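Malate dehydrogenase (Aeropyrum pernix, PDB 2D4A) catalyses the reversible NAD- or NADP-dependent oxidation of (S)-malate to oxaloacetate and can also oxidise tartrate. Local coordinates at residues L144-K156 and E198-G210. Sequence-based numbering, arbitrary orientation.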
loop_
_atom_site.group_PDB
_atom_site.type_symbol
_atom_site.label_atom_id
_atom_site.label_comp_id
_atom_site.label_asym_id
_atom_site.label_seq_id
_atom_site.Cartn_x
_atom_site.Cartn_y
_atom_site.Cartn_z
ATOM N N LEU B 144 18.074 -11.544 1.440
ATOM C CA LEU B 144 18.979 -10.412 1.290
ATOM C C LEU B 144 20.148 -10.679 0.337
ATOM O O LEU B 144 20.545 -9.775 -0.398
ATOM C CB LEU B 144 19.512 -9.953 2.652
ATOM C CG LEU B 144 20.424 -8.711 2.664
ATOM C CD1 LEU B 144 19.812 -7.551 1.869
ATOM C CD2 LEU B 144 20.645 -8.318 4.108
ATOM N N ASP B 145 20.711 -11.889 0.336
ATOM C CA ASP B 145 21.818 -12.171 -0.589
ATOM C C ASP B 145 21.301 -12.070 -2.025
ATOM O O ASP B 145 21.948 -11.503 -2.907
ATOM C CB ASP B 145 22.392 -13.582 -0.389
ATOM C CG ASP B 145 23.034 -13.775 0.973
ATOM O OD1 ASP B 145 23.837 -12.905 1.398
ATOM O OD2 ASP B 145 22.743 -14.813 1.608
ATOM N N SER B 146 20.117 -12.635 -2.234
ATOM C CA SER B 146 19.466 -12.648 -3.531
ATOM C C SER B 146 19.132 -11.229 -4.030
ATOM O O SER B 146 19.303 -10.916 -5.209
ATOM C CB SER B 146 18.204 -13.512 -3.435
ATOM O OG SER B 146 17.525 -13.596 -4.670
ATOM N N ALA B 147 18.669 -10.370 -3.127
ATOM C CA ALA B 147 18.316 -8.998 -3.483
ATOM C C ALA B 147 19.560 -8.170 -3.803
ATOM O O ALA B 147 19.543 -7.339 -4.719
ATOM C CB ALA B 147 17.524 -8.342 -2.349
ATOM N N ARG B 148 20.634 -8.392 -3.045
ATOM C CA ARG B 148 21.893 -7.674 -3.269
ATOM C C ARG B 148 22.512 -8.116 -4.602
ATOM O O ARG B 148 23.027 -7.303 -5.373
ATOM C CB ARG B 148 22.877 -7.929 -2.109
ATOM C CG ARG B 148 22.598 -7.115 -0.845
ATOM C CD ARG B 148 23.487 -7.580 0.296
ATOM N NE ARG B 148 23.403 -6.747 1.499
ATOM C CZ ARG B 148 23.867 -7.116 2.695
ATOM N NH1 ARG B 148 24.439 -8.297 2.847
ATOM N NH2 ARG B 148 23.771 -6.315 3.744
ATOM N N MET B 149 22.454 -9.416 -4.865
ATOM C CA MET B 149 22.973 -9.969 -6.101
ATOM C C MET B 149 22.194 -9.317 -7.230
ATOM O O MET B 149 22.775 -8.807 -8.188
ATOM C CB MET B 149 22.748 -11.474 -6.120
ATOM C CG MET B 149 23.096 -12.140 -7.429
ATOM S SD MET B 149 24.512 -13.224 -7.243
ATOM C CE MET B 149 25.838 -12.015 -7.269
ATOM N N ALA B 150 20.870 -9.327 -7.095
ATOM C CA ALA B 150 19.969 -8.745 -8.085
ATOM C C ALA B 150 20.243 -7.259 -8.305
ATOM O O ALA B 150 20.193 -6.764 -9.433
ATOM C CB ALA B 150 18.532 -8.947 -7.644
ATOM N N TYR B 151 20.533 -6.559 -7.213
ATOM C CA TYR B 151 20.824 -5.131 -7.241
ATOM C C TYR B 151 22.097 -4.823 -8.032
ATOM O O TYR B 151 22.120 -3.912 -8.874
ATOM C CB TYR B 151 20.942 -4.611 -5.805
ATOM C CG TYR B 151 21.395 -3.174 -5.690
ATOM C CD1 TYR B 151 22.757 -2.853 -5.642
ATOM C CD2 TYR B 151 20.467 -2.126 -5.662
ATOM C CE1 TYR B 151 23.177 -1.532 -5.569
ATOM C CE2 TYR B 151 20.884 -0.799 -5.592
ATOM C CZ TYR B 151 22.237 -0.517 -5.547
ATOM O OH TYR B 151 22.662 0.783 -5.503
ATOM N N TYR B 152 23.155 -5.587 -7.772
ATOM C CA TYR B 152 24.414 -5.372 -8.477
ATOM C C TYR B 152 24.306 -5.716 -9.958
ATOM O O TYR B 152 24.818 -4.982 -10.797
ATOM C CB TYR B 152 25.551 -6.148 -7.790
ATOM C CG TYR B 152 25.924 -5.527 -6.466
ATOM C CD1 TYR B 152 26.340 -4.202 -6.405
ATOM C CD2 TYR B 152 25.760 -6.218 -5.270
ATOM C CE1 TYR B 152 26.570 -3.571 -5.189
ATOM C CE2 TYR B 152 25.988 -5.596 -4.039
ATOM C CZ TYR B 152 26.387 -4.272 -4.007
ATOM O OH TYR B 152 26.560 -3.621 -2.801
ATOM N N ILE B 153 23.627 -6.815 -10.282
ATOM C CA ILE B 153 23.443 -7.210 -11.681
ATOM C C ILE B 153 22.668 -6.107 -12.381
ATOM O O ILE B 153 22.910 -5.785 -13.544
ATOM C CB ILE B 153 22.624 -8.500 -11.803
ATOM C CG1 ILE B 153 23.456 -9.693 -11.342
ATOM C CG2 ILE B 153 22.140 -8.676 -13.233
ATOM C CD1 ILE B 153 22.685 -10.994 -11.317
ATOM N N SER B 154 21.716 -5.550 -11.645
ATOM C CA SER B 154 20.874 -4.482 -12.141
ATOM C C SER B 154 21.695 -3.256 -12.519
ATOM O O SER B 154 21.683 -2.823 -13.675
ATOM C CB SER B 154 19.846 -4.115 -11.077
ATOM O OG SER B 154 19.415 -2.777 -11.226
ATOM N N GLN B 155 22.416 -2.699 -11.551
ATOM C CA GLN B 155 23.227 -1.510 -11.809
ATOM C C GLN B 155 24.114 -1.681 -13.037
ATOM O O GLN B 155 24.339 -0.732 -13.787
ATOM C CB GLN B 155 24.100 -1.176 -10.593
ATOM C CG GLN B 155 23.323 -0.843 -9.337
ATOM C CD GLN B 155 22.345 0.301 -9.525
ATOM O OE1 GLN B 155 22.741 1.429 -9.819
ATOM N NE2 GLN B 155 21.050 0.014 -9.348
ATOM N N LYS B 156 24.586 -2.900 -13.252
ATOM C CA LYS B 156 25.464 -3.194 -14.375
ATOM C C LYS B 156 24.780 -3.347 -15.740
ATOM O O LYS B 156 25.379 -3.029 -16.758
ATOM C CB LYS B 156 26.276 -4.450 -14.053
ATOM C CG LYS B 156 27.467 -4.685 -14.949
ATOM C CD LYS B 156 28.621 -5.229 -14.126
ATOM C CE LYS B 156 29.830 -5.583 -14.995
ATOM N NZ LYS B 156 30.362 -4.408 -15.762
ATOM N N GLU B 198 32.793 -10.838 -15.061
ATOM C CA GLU B 198 31.778 -9.886 -14.619
ATOM C C GLU B 198 30.889 -10.486 -13.529
ATOM O O GLU B 198 30.473 -9.795 -12.597
ATOM C CB GLU B 198 30.909 -9.457 -15.803
ATOM C CG GLU B 198 31.686 -8.821 -16.933
ATOM C CD GLU B 198 30.796 -8.053 -17.877
ATOM O OE1 GLU B 198 30.171 -7.072 -17.427
ATOM O OE2 GLU B 198 30.715 -8.427 -19.064
ATOM N N ILE B 199 30.602 -11.775 -13.659
ATOM C CA ILE B 199 29.767 -12.477 -12.703
ATOM C C ILE B 199 30.432 -12.587 -11.338
ATOM O O ILE B 199 29.767 -12.489 -10.309
ATOM C CB ILE B 199 29.432 -13.880 -13.219
ATOM C CG1 ILE B 199 28.664 -13.761 -14.533
ATOM C CG2 ILE B 199 28.626 -14.645 -12.179
ATOM C CD1 ILE B 199 28.358 -15.079 -15.181
ATOM N N GLU B 200 31.745 -12.788 -11.329
ATOM C CA GLU B 200 32.477 -12.913 -10.074
ATOM C C GLU B 200 32.690 -11.541 -9.464
ATOM O O GLU B 200 33.033 -11.416 -8.290
ATOM C CB GLU B 200 33.816 -13.595 -10.318
ATOM C CG GLU B 200 33.711 -14.729 -11.310
ATOM C CD GLU B 200 34.675 -15.857 -11.030
ATOM O OE1 GLU B 200 35.647 -15.648 -10.266
ATOM O OE2 GLU B 200 34.457 -16.956 -11.589
ATOM N N GLU B 201 32.480 -10.513 -10.276
ATOM C CA GLU B 201 32.618 -9.145 -9.819
ATOM C C GLU B 201 31.393 -8.872 -8.943
ATOM O O GLU B 201 31.520 -8.436 -7.796
ATOM C CB GLU B 201 32.661 -8.203 -11.025
ATOM C CG GLU B 201 33.453 -6.921 -10.814
ATOM C CD GLU B 201 34.159 -6.468 -12.087
ATOM O OE1 GLU B 201 34.994 -7.245 -12.611
ATOM O OE2 GLU B 201 33.884 -5.342 -12.563
ATOM N N VAL B 202 30.210 -9.166 -9.477
ATOM C CA VAL B 202 28.971 -8.967 -8.734
ATOM C C VAL B 202 28.900 -9.902 -7.513
ATOM O O VAL B 202 28.310 -9.548 -6.487
ATOM C CB VAL B 202 27.720 -9.165 -9.646
ATOM C CG1 VAL B 202 27.320 -7.843 -10.268
ATOM C CG2 VAL B 202 28.022 -10.154 -10.747
ATOM N N VAL B 203 29.508 -11.084 -7.616
ATOM C CA VAL B 203 29.519 -12.031 -6.496
ATOM C C VAL B 203 30.389 -11.455 -5.375
ATOM O O VAL B 203 30.148 -11.721 -4.197
ATOM C CB VAL B 203 30.065 -13.442 -6.914
ATOM C CG1 VAL B 203 30.184 -14.345 -5.695
ATOM C CG2 VAL B 203 29.127 -14.091 -7.930
ATOM N N SER B 204 31.400 -10.669 -5.740
ATOM C CA SER B 204 32.266 -10.047 -4.739
ATOM C C SER B 204 31.493 -8.936 -4.039
ATOM O O SER B 204 31.463 -8.861 -2.806
ATOM C CB SER B 204 33.524 -9.459 -5.383
ATOM O OG SER B 204 34.437 -10.481 -5.744
ATOM N N GLU B 205 30.872 -8.073 -4.845
ATOM C CA GLU B 205 30.074 -6.962 -4.329
ATOM C C GLU B 205 29.022 -7.471 -3.352
ATOM O O GLU B 205 28.736 -6.829 -2.346
ATOM C CB GLU B 205 29.353 -6.233 -5.468
ATOM C CG GLU B 205 30.250 -5.505 -6.450
ATOM C CD GLU B 205 31.020 -4.344 -5.838
ATOM O OE1 GLU B 205 31.661 -3.594 -6.610
ATOM O OE2 GLU B 205 30.993 -4.174 -4.596
ATOM N N THR B 206 28.449 -8.629 -3.674
ATOM C CA THR B 206 27.406 -9.246 -2.864
ATOM C C THR B 206 27.930 -9.845 -1.563
ATOM O O THR B 206 27.418 -9.550 -0.479
ATOM C CB THR B 206 26.678 -10.343 -3.659
ATOM O OG1 THR B 206 26.138 -9.777 -4.858
ATOM C CG2 THR B 206 25.553 -10.938 -2.836
ATOM N N VAL B 207 28.943 -10.694 -1.673
ATOM C CA VAL B 207 29.536 -11.322 -0.501
ATOM C C VAL B 207 30.147 -10.259 0.410
ATOM O O VAL B 207 30.113 -10.402 1.625
ATOM C CB VAL B 207 30.654 -12.334 -0.904
ATOM C CG1 VAL B 207 31.311 -12.912 0.341
ATOM C CG2 VAL B 207 30.075 -13.458 -1.755
ATOM N N ASN B 208 30.701 -9.198 -0.177
ATOM C CA ASN B 208 31.339 -8.126 0.596
ATOM C C ASN B 208 30.460 -6.910 0.856
ATOM O O ASN B 208 30.902 -5.949 1.486
ATOM C CB ASN B 208 32.603 -7.645 -0.111
ATOM C CG ASN B 208 33.674 -8.707 -0.183
ATOM O OD1 ASN B 208 34.390 -8.798 -1.178
ATOM N ND2 ASN B 208 33.804 -9.507 0.872
ATOM N N ALA B 209 29.224 -6.958 0.369
ATOM C CA ALA B 209 28.267 -5.868 0.512
ATOM C C ALA B 209 28.110 -5.386 1.949
ATOM O O ALA B 209 28.149 -4.187 2.214
ATOM C CB ALA B 209 26.920 -6.299 -0.047
ATOM N N GLY B 210 27.939 -6.319 2.875
ATOM C CA GLY B 210 27.768 -5.939 4.261
ATOM C C GLY B 210 28.940 -5.175 4.833
ATOM O O GLY B 210 28.752 -4.205 5.559
HETATM O O HOH W 1 24.945 -10.482 1.121
#
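Y152 lays one face of its ring over the CB of E205, which sits 3.5 Å from the ring centroid and 6° off the normal, a CH-pi contact. With CG anti to the carbonyl carbon (chi1 -71°), the ring comes to lie on E205. It fits as a knob among V202, E205, T206 and A209, with the methyl of A209 and OG1 of T206 near its edge. Y151 CD1 lies over the opposite ring face. Replacing Y152 with an alanine would probably leave E205 CB without its ring face and open a gap beside A209 and V202. T206 in turn packs as a knob among D145, R148, M149 and Y152. Its OG1 is turned back to V202 O at 2.7 Å, so the buried hydroxyl is satisfied within its own helix. The bent chain of M149 crosses T206 at about a right angle and brings CE against V203 CG2 (3.9 Å). At one end, R148 runs extended past A209, its CD 3.7 Å from A209 CB. L144 CD2 lies over the centre of one guanidinium face, and G210 N toward the rim of the other. A water in the guanidinium plane joins R148 NH1, D145 OD1 and T206 O. The axes of 144-156 and 198-207 run at 134° between their N-to-C directions in the alpha/beta C-terminal domain of the LDH/MDH superfamily. D145 touches H172, the probable proton acceptor, and R148 probably binds substrate, as in relatives, so this end of the helix pair probably borders the active site.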